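Local coordinates for probable enoyl-CoA hydratase/isomerase (Pseudomonas aeruginosa PAO1, PDB 5WYD), which probably acts as an enoyl-CoA hydratase/isomerase of the crotonase family, with a role in synthesis of the diffusible signal factor DSF, at residues Q50-E53 / H54-R57; A76-L80 / N81-D85; W163-E167 / G168-R172. The protein carries 1 engineered substitution. All blocks are in the same frame, centred on the assembly; numbering follows the deposited sequence.

Contact 1. Residues Q50-E53 / H54-R57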
ATOM      1  N   GLN A  50     -28.094  10.581  -5.068  1.00 22.53           N
ATOM      2  CA  GLN A  50     -29.087   9.927  -5.886  1.00 25.57           C
ATOM      3  C   GLN A  50     -28.993  10.405  -7.311  1.00 30.86           C
ATOM      4  O   GLN A  50     -29.018   9.597  -8.244  1.00 41.12           O
ATOM      5  CB  GLN A  50     -30.462  10.205  -5.311  1.00 42.17           C
ATOM      6  CG  GLN A  50     -30.669   9.586  -3.969  1.00 40.54           C
ATOM      7  CD  GLN A  50     -32.018   9.901  -3.425  1.00 38.93           C
ATOM      8  OE1 GLN A  50     -32.736  10.723  -3.973  1.00 37.24           O
ATOM      9  NE2 GLN A  50     -32.397   9.220  -2.365  1.00 40.00           N
ATOM     10  N   LEU A  51     -28.799  11.703  -7.499  1.00 23.88           N
ATOM     11  CA  LEU A  51     -28.766  12.203  -8.857  1.00 28.97           C
ATOM     12  C   LEU A  51     -27.638  11.546  -9.628  1.00 29.57           C
ATOM     13  O   LEU A  51     -27.868  10.998 -10.712  1.00 38.67           O
ATOM     14  CB  LEU A  51     -28.661  13.719  -8.835  1.00 27.43           C
ATOM     15  CG  LEU A  51     -28.674  14.487 -10.134  1.00 45.35           C
ATOM     16  CD1 LEU A  51     -29.873  14.063 -10.944  1.00 46.89           C
ATOM     17  CD2 LEU A  51     -28.863  15.921  -9.685  1.00 49.53           C
ATOM     18  N   ILE A  52     -26.472  11.414  -8.993  1.00 29.65           N
ATOM     19  CA  ILE A  52     -25.315  10.810  -9.657  1.00 30.61           C
ATOM     20  C   ILE A  52     -25.609   9.385 -10.079  1.00 28.18           C
ATOM     21  O   ILE A  52     -25.256   8.969 -11.187  1.00 39.49           O
ATOM     22  CB  ILE A  52     -24.095  10.855  -8.735  1.00 28.96           C
ATOM     23  CG1 ILE A  52     -23.722  12.287  -8.428  1.00 33.52           C
ATOM     24  CG2 ILE A  52     -22.932  10.190  -9.411  1.00 43.99           C
ATOM     25  CD1 ILE A  52     -23.298  13.055  -9.664  1.00 26.75           C
ATOM     26  N   GLU A  53     -26.266   8.621  -9.212  1.00 24.49           N
ATOM     27  CA  GLU A  53     -26.578   7.240  -9.547  1.00 36.50           C
ATOM     28  C   GLU A  53     -27.521   7.148 -10.727  1.00 38.01           C
ATOM     29  O   GLU A  53     -27.389   6.248 -11.563  1.00 41.99           O
ATOM     30  CB  GLU A  53     -27.180   6.535  -8.358  1.00 37.77           C
ATOM     31  CG  GLU A  53     -26.310   6.616  -7.150  1.00 26.32           C
ATOM     32  CD  GLU A  53     -26.963   5.953  -5.986  1.00 37.37           C
ATOM     33  OE1 GLU A  53     -28.091   5.451  -6.175  1.00 47.87           O
ATOM     34  OE2 GLU A  53     -26.386   5.972  -4.884  1.00 46.26           O
ATOM     35  N   HIS A  54     -28.522   8.022 -10.776  1.00 41.18           N
ATOM     36  CA  HIS A  54     -29.421   8.018 -11.916  1.00 34.58           C
ATOM     37  C   HIS A  54     -28.659   8.379 -13.175  1.00 30.68           C
ATOM     38  O   HIS A  54     -28.881   7.791 -14.239  1.00 35.49           O
ATOM     39  CB  HIS A  54     -30.554   9.007 -11.663  1.00 49.45           C
ATOM     40  CG  HIS A  54     -31.596   8.494 -10.721  1.00 68.63           C
ATOM     41  ND1 HIS A  54     -31.398   8.461  -9.358  1.00 64.18           N
ATOM     42  CD2 HIS A  54     -32.850   8.025 -10.933  1.00 73.42           C
ATOM     43  CE1 HIS A  54     -32.477   7.975  -8.771  1.00 67.90           C
ATOM     44  NE2 HIS A  54     -33.376   7.709  -9.703  1.00 68.73           N
ATOM     45  N   LEU A  55     -27.755   9.355 -13.060  1.00 29.83           N
ATOM     46  CA  LEU A  55     -26.967   9.794 -14.201  1.00 35.94           C
ATOM     47  C   LEU A  55     -26.067   8.673 -14.699  1.00 37.29           C
ATOM     48  O   LEU A  55     -25.975   8.414 -15.911  1.00 32.72           O
ATOM     49  CB  LEU A  55     -26.138  11.006 -13.789  1.00 33.83           C
ATOM     50  CG  LEU A  55     -26.931  12.244 -13.381  1.00 33.70           C
ATOM     51  CD1 LEU A  55     -25.994  13.392 -13.063  1.00 23.67           C
ATOM     52  CD2 LEU A  55     -27.980  12.624 -14.420  1.00 31.59           C
ATOM     53  N   ASN A  56     -25.460   7.950 -13.765  1.00 35.77           N
ATOM     54  CA  ASN A  56     -24.623   6.824 -14.134  1.00 30.15           C
ATOM     55  C   ASN A  56     -25.413   5.800 -14.904  1.00 40.30           C
ATOM     56  O   ASN A  56     -24.871   5.121 -15.770  1.00 58.75           O
ATOM     57  CB  ASN A  56     -24.049   6.178 -12.892  1.00 31.45           C
ATOM     58  CG  ASN A  56     -22.945   6.962 -12.327  1.00 44.01           C
ATOM     59  OD1 ASN A  56     -22.670   6.916 -11.137  1.00 65.89           O
ATOM     60  ND2 ASN A  56     -22.284   7.706 -13.185  1.00 43.07           N
ATOM     61  N   ARG A  57     -26.662   5.590 -14.526  1.00 40.20           N
ATOM     62  CA  ARG A  57     -27.477   4.637 -15.259  1.00 47.96           C
ATOM     63  C   ARG A  57     -27.780   5.109 -16.678  1.00 50.21           C
ATOM     64  O   ARG A  57     -27.786   4.298 -17.609  1.00 59.54           O
ATOM     65  CB  ARG A  57     -28.756   4.366 -14.489  1.00 54.16           C
ATOM     66  CG  ARG A  57     -28.497   3.701 -13.157  1.00 61.43           C
ATOM     67  CD  ARG A  57     -29.807   3.210 -12.571  1.00 61.18           C
ATOM     68  NE  ARG A  57     -29.636   2.661 -11.234  1.00 71.90           N
ATOM     69  CZ  ARG A  57     -29.817   3.364 -10.118  1.00 73.47           C
ATOM     70  NH1 ARG A  57     -30.171   4.641 -10.188  1.00 62.78           N
ATOM     71  NH2 ARG A  57     -29.639   2.794  -8.932  1.00 75.17           N
TER
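His54 turns its imidazole back along the helix to the carbonyl of Gln50, one turn earlier. Its CG lies beside its own backbone N (chi1 -77°), which brings ND1 within 2.9 Å of Gln50 O. The oxygen sits at the ring edge, in the ring plane, and the N-H points almost straight at it, at 169°. ND1 comes from above the C=O plane; Gln50 O also accepts the backbone His54 N at 3.0 Å. One oxygen thus accepts two donors of one residue, fixing the ring's rotation. Phe13 also meets this ring. The extended chain of Arg57 carries its guanidinium over the imidazole, NH1 standing 4.1 Å above the His54 ring plane, over its centre. Glu53 and Arg57 run side by side the same way, with carboxylate and guanidinium planes 79° apart; Glu53 OE1 and Arg57 NH2, opposite charges 4.1 Å apart, are too far for a salt bridge and probably attract only weakly. Another face of the helix is apolar, where Leu51 CG meets Leu55 CD1 at 4.1 Å. This is helix 42-57 of a beta-alpha-beta unit: Leu51 and Leu55 pack on Ile30 of strand 27-32, Ile52 and Leu55 on Leu64 of strand 63-68.

Contact 2. Residues A76-L80 / N81-D85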
ATOM      1  N   ALA A  76     -21.400  27.651  -0.652  1.00 52.48           N
ATOM      2  CA  ALA A  76     -20.964  28.082   0.660  1.00 57.75           C
ATOM      3  C   ALA A  76     -20.620  26.930   1.580  1.00 72.88           C
ATOM      4  O   ALA A  76     -20.166  27.170   2.706  1.00 65.62           O
ATOM      5  CB  ALA A  76     -22.055  28.917   1.338  1.00 61.82           C
ATOM      6  N   GLY A  77     -20.809  25.693   1.145  1.00 77.30           N
ATOM      7  CA  GLY A  77     -20.521  24.637   2.080  1.00 66.03           C
ATOM      8  C   GLY A  77     -21.708  24.296   2.953  1.00 69.08           C
ATOM      9  O   GLY A  77     -22.872  24.550   2.610  1.00 73.79           O
ATOM     10  N   ALA A  78     -21.398  23.639   4.061  1.00 73.80           N
ATOM     11  CA  ALA A  78     -22.399  23.198   5.011  1.00 81.63           C
ATOM     12  C   ALA A  78     -23.017  24.327   5.822  1.00 72.04           C
ATOM     13  O   ALA A  78     -22.315  25.153   6.415  1.00 58.10           O
ATOM     14  CB  ALA A  78     -21.755  22.203   5.946  1.00 92.08           C
ATOM     15  N   ASP A  79     -24.339  24.285   5.928  1.00 76.10           N
ATOM     16  CA  ASP A  79     -25.084  25.277   6.677  1.00 72.41           C
ATOM     17  C   ASP A  79     -24.882  25.056   8.174  1.00 72.36           C
ATOM     18  O   ASP A  79     -24.689  23.931   8.632  1.00 74.58           O
ATOM     19  CB  ASP A  79     -26.563  25.197   6.316  1.00 61.60           C
ATOM     20  CG  ASP A  79     -27.361  26.319   6.902  1.00 62.66           C
ATOM     21  OD1 ASP A  79     -26.966  26.870   7.944  1.00 65.32           O
ATOM     22  OD2 ASP A  79     -28.366  26.698   6.275  1.00 55.66           O
ATOM     23  N   LEU A  80     -24.864  26.154   8.930  1.00 66.89           N
ATOM     24  CA  LEU A  80     -24.731  26.039  10.380  1.00 72.89           C
ATOM     25  C   LEU A  80     -25.899  25.302  11.023  1.00 71.98           C
ATOM     26  O   LEU A  80     -25.711  24.631  12.039  1.00 67.70           O
ATOM     27  CB  LEU A  80     -24.590  27.405  11.021  1.00100.46           C
ATOM     28  CG  LEU A  80     -23.275  28.134  10.823  1.00104.51           C
ATOM     29  CD1 LEU A  80     -23.410  29.489  11.484  1.00104.80           C
ATOM     30  CD2 LEU A  80     -22.194  27.311  11.495  1.00 89.59           C
ATOM     31  N   ASN A  81     -27.121  25.482  10.507  1.00 73.56           N
ATOM     32  CA  ASN A  81     -28.268  24.745  11.044  1.00 78.91           C
ATOM     33  C   ASN A  81     -28.002  23.248  10.975  1.00 86.98           C
ATOM     34  O   ASN A  81     -28.434  22.464  11.836  1.00 79.85           O
ATOM     35  CB  ASN A  81     -29.547  25.107  10.273  1.00 81.14           C
ATOM     36  CG  ASN A  81     -29.934  26.592  10.384  1.00 73.12           C
ATOM     37  OD1 ASN A  81     -29.333  27.355  11.138  1.00 71.87           O
ATOM     38  ND2 ASN A  81     -30.937  27.000   9.596  1.00 56.41           N
ATOM     39  N   MET A  82     -27.313  22.848   9.920  1.00 89.20           N
ATOM     40  CA  MET A  82     -26.890  21.481   9.728  1.00 80.33           C
ATOM     41  C   MET A  82     -25.892  21.057  10.808  1.00 80.50           C
ATOM     42  O   MET A  82     -25.980  19.951  11.363  1.00 89.35           O
ATOM     43  CB  MET A  82     -26.288  21.439   8.341  1.00 78.03           C
ATOM     44  CG  MET A  82     -25.884  20.166   7.905  1.00 88.34           C
ATOM     45  SD  MET A  82     -25.444  20.293   6.199  1.00104.22           S
ATOM     46  CE  MET A  82     -24.381  18.903   6.310  1.00 89.19           C
ATOM     47  N   PHE A  83     -24.958  21.945  11.139  1.00 82.95           N
ATOM     48  CA  PHE A  83     -23.940  21.742  12.161  1.00 74.97           C
ATOM     49  C   PHE A  83     -24.261  22.460  13.461  1.00 66.39           C
ATOM     50  O   PHE A  83     -23.363  22.687  14.277  1.00 61.67           O
ATOM     51  CB  PHE A  83     -22.577  22.153  11.605  1.00 83.60           C
ATOM     52  CG  PHE A  83     -22.026  21.159  10.611  1.00 92.88           C
ATOM     53  CD1 PHE A  83     -21.232  20.108  11.045  1.00 83.05           C
ATOM     54  CD2 PHE A  83     -22.392  21.190   9.276  1.00 88.88           C
ATOM     55  CE1 PHE A  83     -20.742  19.170  10.153  1.00 77.37           C
ATOM     56  CE2 PHE A  83     -21.917  20.229   8.405  1.00 78.38           C
ATOM     57  CZ  PHE A  83     -21.088  19.236   8.828  1.00 80.92           C
ATOM     58  N   ALA A  84     -25.509  22.869  13.647  1.00 74.28           N
ATOM     59  CA  ALA A  84     -25.895  23.565  14.862  1.00 78.79           C
ATOM     60  C   ALA A  84     -25.664  22.700  16.086  1.00 78.51           C
ATOM     61  O   ALA A  84     -25.952  21.500  16.102  1.00 90.07           O
ATOM     62  CB  ALA A  84     -27.362  23.991  14.799  1.00 79.40           C
ATOM     63  N   ASP A  85     -25.158  23.340  17.116  1.00 67.98           N
ATOM     64  CA  ASP A  85     -24.886  22.715  18.375  1.00 67.50           C
ATOM     65  C   ASP A  85     -26.189  22.332  19.069  1.00 64.37           C
ATOM     66  O   ASP A  85     -27.222  22.903  18.746  1.00 76.12           O
ATOM     67  CB  ASP A  85     -24.103  23.663  19.238  1.00 75.44           C
ATOM     68  CG  ASP A  85     -22.971  22.987  19.863  1.00 78.70           C
ATOM     69  OD1 ASP A  85     -22.501  21.995  19.272  1.00 63.26           O
ATOM     70  OD2 ASP A  85     -22.702  23.311  21.017  1.00 77.89           O
TER
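Asp79 reaches forward over the turn that leads to Asn81. From CB, which lies 4.3 Å from Met82 CB, the chain passes to CG, held anti to the backbone N (chi1 -172°), 3.7 Å from Asn81 N. At the tip, OD1 accepts the N-H of Asn81 at 2.9 Å, and the donor meets it from above the carboxylate plane, 53° out of it. The same oxygen lies 3.9 Å from Asn81 CG, where the Asp79 carboxylate and Asn81 amide planes are 28° apart. This side-chain-to-backbone bond two residues ahead is an Asx turn. The main chain of Asp79 adds a second hold: its O accepts Phe83 N at 3.2 Å and takes a weak bond from Met82 N at 3.1 Å. Asp79 O also sits at the edge of the Phe83 ring, near its plane. Met82, extended beyond CG, brings SD to 4.2 Å from Ala78 CB. Asp79 touches His34 and Thr39, and Asp85 forms a salt bridge with Arg255 of the second subunit. The loop joins strand 63-68 to helix 88-106, and Ala78, Met82 and Phe83 pack on Phe98 of that helix.

Contact 3. Residues W163-E167 / G168-R172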
ATOM      1  N   TRP A 163      -3.638  16.933  -2.854  1.00 41.06           N
ATOM      2  CA  TRP A 163      -3.499  16.166  -4.089  1.00 28.72           C
ATOM      3  C   TRP A 163      -3.414  17.113  -5.270  1.00 29.25           C
ATOM      4  O   TRP A 163      -2.475  17.036  -6.064  1.00 37.75           O
ATOM      5  CB  TRP A 163      -4.679  15.180  -4.222  1.00 26.21           C
ATOM      6  CG  TRP A 163      -4.574  13.990  -5.204  1.00 17.42           C
ATOM      7  CD1 TRP A 163      -5.195  13.862  -6.431  1.00 24.76           C
ATOM      8  CD2 TRP A 163      -3.828  12.784  -5.025  1.00 19.31           C
ATOM      9  NE1 TRP A 163      -4.871  12.656  -7.011  1.00 17.98           N
ATOM     10  CE2 TRP A 163      -4.033  11.977  -6.168  1.00 21.01           C
ATOM     11  CE3 TRP A 163      -2.985  12.308  -4.017  1.00 35.01           C
ATOM     12  CZ2 TRP A 163      -3.430  10.719  -6.314  1.00 24.73           C
ATOM     13  CZ3 TRP A 163      -2.393  11.055  -4.173  1.00 22.32           C
ATOM     14  CH2 TRP A 163      -2.627  10.278  -5.299  1.00 25.04           C
ATOM     15  N   LEU A 164      -4.354  18.052  -5.374  1.00 34.62           N
ATOM     16  CA  LEU A 164      -4.312  18.984  -6.490  1.00 39.25           C
ATOM     17  C   LEU A 164      -3.152  19.968  -6.365  1.00 45.84           C
ATOM     18  O   LEU A 164      -2.369  20.133  -7.305  1.00 54.64           O
ATOM     19  CB  LEU A 164      -5.640  19.727  -6.610  1.00 45.45           C
ATOM     20  CG  LEU A 164      -6.683  18.954  -7.398  1.00 57.78           C
ATOM     21  CD1 LEU A 164      -7.920  19.794  -7.554  1.00 51.12           C
ATOM     22  CD2 LEU A 164      -6.169  18.497  -8.757  1.00 50.10           C
ATOM     23  N   VAL A 165      -2.995  20.612  -5.211  1.00 47.35           N
ATOM     24  CA  VAL A 165      -2.107  21.769  -5.120  1.00 38.65           C
ATOM     25  C   VAL A 165      -0.813  21.493  -4.365  1.00 44.26           C
ATOM     26  O   VAL A 165       0.022  22.403  -4.237  1.00 45.22           O
ATOM     27  CB  VAL A 165      -2.847  22.973  -4.502  1.00 45.88           C
ATOM     28  CG1 VAL A 165      -4.182  23.174  -5.247  1.00 30.96           C
ATOM     29  CG2 VAL A 165      -3.010  22.825  -2.997  1.00 36.75           C
ATOM     30  N   GLY A 166      -0.623  20.302  -3.835  1.00 32.95           N
ATOM     31  CA  GLY A 166       0.564  20.054  -3.046  1.00 32.23           C
ATOM     32  C   GLY A 166       0.317  20.369  -1.584  1.00 37.15           C
ATOM     33  O   GLY A 166      -0.619  21.070  -1.218  1.00 34.19           O
ATOM     34  N   GLU A 167       1.165  19.815  -0.728  1.00 31.28           N
ATOM     35  CA  GLU A 167       0.936  20.013   0.690  1.00 29.67           C
ATOM     36  C   GLU A 167       1.126  21.464   1.076  1.00 26.48           C
ATOM     37  O   GLU A 167       0.272  22.043   1.756  1.00 40.08           O
ATOM     38  CB  GLU A 167       1.852  19.100   1.499  1.00 34.15           C
ATOM     39  CG  GLU A 167       1.531  17.641   1.316  1.00 39.55           C
ATOM     40  CD  GLU A 167       2.250  16.753   2.304  1.00 41.90           C
ATOM     41  OE1 GLU A 167       2.486  15.571   1.985  1.00 51.74           O
ATOM     42  OE2 GLU A 167       2.574  17.232   3.406  1.00 39.87           O
ATOM     43  N   GLY A 168       2.187  22.093   0.581  1.00 32.96           N
ATOM     44  CA  GLY A 168       2.536  23.413   1.082  1.00 39.80           C
ATOM     45  C   GLY A 168       1.422  24.424   0.909  1.00 38.63           C
ATOM     46  O   GLY A 168       1.017  25.097   1.863  1.00 46.03           O
ATOM     47  N   TRP A 169       0.877  24.504  -0.298  1.00 36.44           N
ATOM     48  CA  TRP A 169      -0.220  25.425  -0.538  1.00 43.04           C
ATOM     49  C   TRP A 169      -1.467  24.975   0.208  1.00 36.50           C
ATOM     50  O   TRP A 169      -2.165  25.788   0.825  1.00 35.18           O
ATOM     51  CB  TRP A 169      -0.447  25.535  -2.041  1.00 46.01           C
ATOM     52  CG  TRP A 169       0.349  26.657  -2.609  1.00 43.49           C
ATOM     53  CD1 TRP A 169       1.458  26.568  -3.404  1.00 41.66           C
ATOM     54  CD2 TRP A 169       0.113  28.043  -2.393  1.00 40.93           C
ATOM     55  NE1 TRP A 169       1.919  27.827  -3.706  1.00 59.09           N
ATOM     56  CE2 TRP A 169       1.105  28.749  -3.094  1.00 60.25           C
ATOM     57  CE3 TRP A 169      -0.858  28.760  -1.687  1.00 43.25           C
ATOM     58  CZ2 TRP A 169       1.147  30.137  -3.110  1.00 60.05           C
ATOM     59  CZ3 TRP A 169      -0.806  30.124  -1.694  1.00 49.61           C
ATOM     60  CH2 TRP A 169       0.189  30.804  -2.395  1.00 51.89           C
ATOM     61  N   ALA A 170      -1.710  23.666   0.219  1.00 27.51           N
ATOM     62  CA  ALA A 170      -2.866  23.124   0.917  1.00 29.53           C
ATOM     63  C   ALA A 170      -2.825  23.480   2.388  1.00 39.79           C
ATOM     64  O   ALA A 170      -3.839  23.900   2.962  1.00 44.65           O
ATOM     65  CB  ALA A 170      -2.902  21.602   0.762  1.00 32.83           C
ATOM     66  N   LYS A 171      -1.646  23.386   2.999  1.00 24.87           N
ATOM     67  CA  LYS A 171      -1.556  23.649   4.422  1.00 34.63           C
ATOM     68  C   LYS A 171      -1.958  25.081   4.738  1.00 41.61           C
ATOM     69  O   LYS A 171      -2.833  25.318   5.580  1.00 48.96           O
ATOM     70  CB  LYS A 171      -0.126  23.355   4.871  1.00 44.44           C
ATOM     71  CG  LYS A 171       0.181  21.844   4.819  1.00 40.61           C
ATOM     72  CD  LYS A 171       1.576  21.453   5.301  1.00 35.41           C
ATOM     73  CE  LYS A 171       1.746  19.936   5.307  1.00 29.41           C
ATOM     74  NZ  LYS A 171       3.106  19.467   5.697  1.00 24.04           N
ATOM     75  N   ARG A 172      -1.462  26.031   3.956  1.00 40.15           N
ATOM     76  CA  ARG A 172      -1.733  27.437   4.232  1.00 46.93           C
ATOM     77  C   ARG A 172      -3.228  27.728   4.219  1.00 46.06           C
ATOM     78  O   ARG A 172      -3.748  28.418   5.102  1.00 44.31           O
ATOM     79  CB  ARG A 172      -1.019  28.292   3.211  1.00 48.43           C
ATOM     80  CG  ARG A 172      -0.924  29.696   3.640  1.00 66.80           C
ATOM     81  CD  ARG A 172      -0.396  30.510   2.528  1.00 76.55           C
ATOM     82  NE  ARG A 172       1.044  30.510   2.426  1.00 65.97           N
ATOM     83  CZ  ARG A 172       1.676  31.315   1.594  1.00 47.15           C
ATOM     84  NH1 ARG A 172       0.967  32.133   0.843  1.00 56.81           N
ATOM     85  NH2 ARG A 172       2.992  31.315   1.514  1.00 51.88           N
TER
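Glu167 and Lys171, one helical turn apart, join their side chains in a salt bridge, with OE2 of Glu167 3.2 Å from NZ of Lys171. Both chains are extended beyond CG and run side by side in the same direction, so the lysine CE also passes 3.9 Å from Glu167 CB. The hydrogen bond within this pair is weak, and both ends have partners elsewhere: Glu167 OE1 forms a salt bridge with Arg230 of the second subunit, and Lys171 NZ forms a salt bridge with Asp132 and a hydrogen bond with Gln227, both of that subunit. In the backbone, Lys171 N donates to Glu167 O at 2.7 Å. Gly166 O accepts Ala170 N at 3.2 Å. Gly166 takes a positive phi of 90°, a backbone shape open to few residues other than glycine, and the axes of the short segments 163-167 and 168-172 are inclined at 78°, so the chain bends sharply here. Across the bend, Val165 CG2 lies 3.9 Å from Trp169 CB and 4.0 Å from Ala170 CB, the valine and tryptophan side chains crossing at about a right angle. Burial of Glu167 and Lys171 is thus paid for by opposite charges on both sides of the subunit boundary, which probably keeps both ionised.

Following the chain from the N terminus, contact 1 comes first, within helix 42-57 between strands 27-32 and 63-68 of the main sheet. Contact 2 follows in the loop that leads from strand 63-68 to helix 88-106, and contact 3 lies much later, within helix 157-176. Each spans one continuous run of chain, so none encloses or crosses another; they stand in series. Contacts 1 and 3 lie on opposite sides of the chain's centre, with centres 31 Å apart, and contacts 1 and 2 come no nearer than about 15 Å between atoms. Contact 1 packs within its own chain, whereas contacts 2 and 3 both reach the second subunit.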